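PDB 5VF5: SM80.1 Vicilin from Solanum melongena, which probably serves as a seed storage protein of the 7S globulin family, built from two cupin domains, and binds copper and sodium ions in the crystal. Local coordinates for residues 359-362 against 368-371. Numbering follows the deposited sequence. Where two conformers were deposited one is given.
Sequences NIWR and AKEL
Lys369 lays its aliphatic chain beside the six-membered end of the Trp361 indole, CG lying 3.9 Å from Trp361 CE3 on an oblique approach. The two side chains run past each other in opposite directions: the indole reaches toward helix 366-373, while the lysine extends back to the 3-10 turn of 360-362. With CG anti to the carbonyl carbon (chi1 -71°) and the next two torsions nearly straight, Lys369 reaches across between backbones whose CA atoms, at Trp361 and Lys369, stand 8.2 Å apart. A bend at its last torsion (138°) then brings the ammonium to the main chain, where Lys369 NZ donates to Trp361 O over 2.9 Å, arriving from above the carbonyl plane. The ammonium also donates a hydrogen bond to Ile364 O and forms a salt bridge with Glu381 of helix 377-385, so its three protons are probably taken up by these partners. A water lying 3.0 Å from Arg362 O takes a weak bond from Lys369 NZ, a secondary link to the same turn.

The turn itself is braced by Asn359, whose OD1 accepts from Trp361 N at 2.9 Å in an Asx turn; this oxygen lies in the indole plane, at the ring edge. Phe373 and Phe384 meet the indole with their rings inclined to it, tying the turn to both helices of the extension that follows strand 351-353 of the C-terminal cupin domain. Such a helical extension beside each barrel is characteristic of 7S globulins, where it generally packs against neighbouring subunits of a trimer. Lys369 thus joins apolar packing along its methylenes to polar anchoring at its end: the charge of this buried side chain is probably offset by Glu381, and the carbonyl oxygens around it probably stabilise the protonated amine further.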
# COMPACT_ATOMS: atom_id res chain seq x y z
N ASN A 359 7.72 22.46 14.15
CA ASN A 359 6.78 22.77 13.09
C ASN A 359 7.32 23.87 12.21
O ASN A 359 8.32 24.49 12.57
CB ASN A 359 5.41 23.10 13.67
CG ASN A 359 5.29 24.52 14.15
OD1 ASN A 359 4.79 25.35 13.44
ND2 ASN A 359 5.69 24.78 15.34
N ILE A 360 6.68 24.17 11.08
CA ILE A 360 7.21 25.15 10.17
C ILE A 360 7.37 26.53 10.77
O ILE A 360 8.27 27.28 10.37
CB ILE A 360 6.44 25.21 8.86
CG1 ILE A 360 4.99 25.60 9.08
CG2 ILE A 360 6.61 23.88 8.12
CD1 ILE A 360 4.24 25.92 7.81
N TRP A 361 6.51 26.89 11.73
CA TRP A 361 6.54 28.23 12.30
C TRP A 361 7.78 28.47 13.14
O TRP A 361 8.16 29.63 13.40
CB TRP A 361 5.27 28.55 13.07
CG TRP A 361 4.08 28.63 12.18
CD1 TRP A 361 3.18 27.64 11.91
CD2 TRP A 361 3.64 29.76 11.44
NE1 TRP A 361 2.22 28.07 11.07
CE2 TRP A 361 2.48 29.37 10.74
CE3 TRP A 361 4.12 31.06 11.28
CZ2 TRP A 361 1.80 30.24 9.91
CZ3 TRP A 361 3.42 31.91 10.45
CH2 TRP A 361 2.30 31.49 9.76
N ARG A 362 8.45 27.40 13.55
CA ARG A 362 9.77 27.52 14.21
C ARG A 362 10.76 28.28 13.35
O ARG A 362 11.72 28.88 13.87
CB ARG A 362 10.40 26.14 14.56
CG ARG A 362 9.73 25.38 15.68
CD ARG A 362 9.91 26.05 17.06
NE ARG A 362 11.30 26.04 17.54
CZ ARG A 362 11.86 25.04 18.20
NH1 ARG A 362 11.17 23.93 18.47
NH2 ARG A 362 13.13 25.15 18.60
N ALA A 368 7.27 38.41 10.94
CA ALA A 368 6.45 37.74 9.94
C ALA A 368 5.22 37.10 10.58
O ALA A 368 4.14 37.11 9.97
CB ALA A 368 7.24 36.71 9.18
N LYS A 369 5.33 36.58 11.78
CA LYS A 369 4.15 36.05 12.49
C LYS A 369 3.18 37.17 12.81
O LYS A 369 1.94 36.99 12.69
CB LYS A 369 4.57 35.34 13.78
CG LYS A 369 5.28 34.04 13.53
CD LYS A 369 5.88 33.48 14.81
CE LYS A 369 6.50 32.13 14.54
NZ LYS A 369 7.79 31.88 15.18
N GLU A 370 3.69 38.31 13.26
CA GLU A 370 2.85 39.45 13.57
C GLU A 370 2.07 39.89 12.34
O GLU A 370 0.86 40.17 12.42
CB GLU A 370 3.70 40.61 14.13
CG GLU A 370 2.92 41.92 14.32
CD GLU A 370 3.53 42.84 15.33
OE1 GLU A 370 4.22 42.41 16.31
OE2 GLU A 370 3.31 44.04 15.14
N LEU A 371 2.75 39.99 11.20
CA LEU A 371 2.07 40.38 9.95
C LEU A 371 1.10 39.32 9.46
O LEU A 371 0.05 39.64 8.89
CB LEU A 371 3.08 40.72 8.87
CG LEU A 371 3.80 42.04 9.07
CD1 LEU A 371 5.06 42.11 8.25
CD2 LEU A 371 2.92 43.19 8.65
O HOH W 1 10.90 31.46 15.17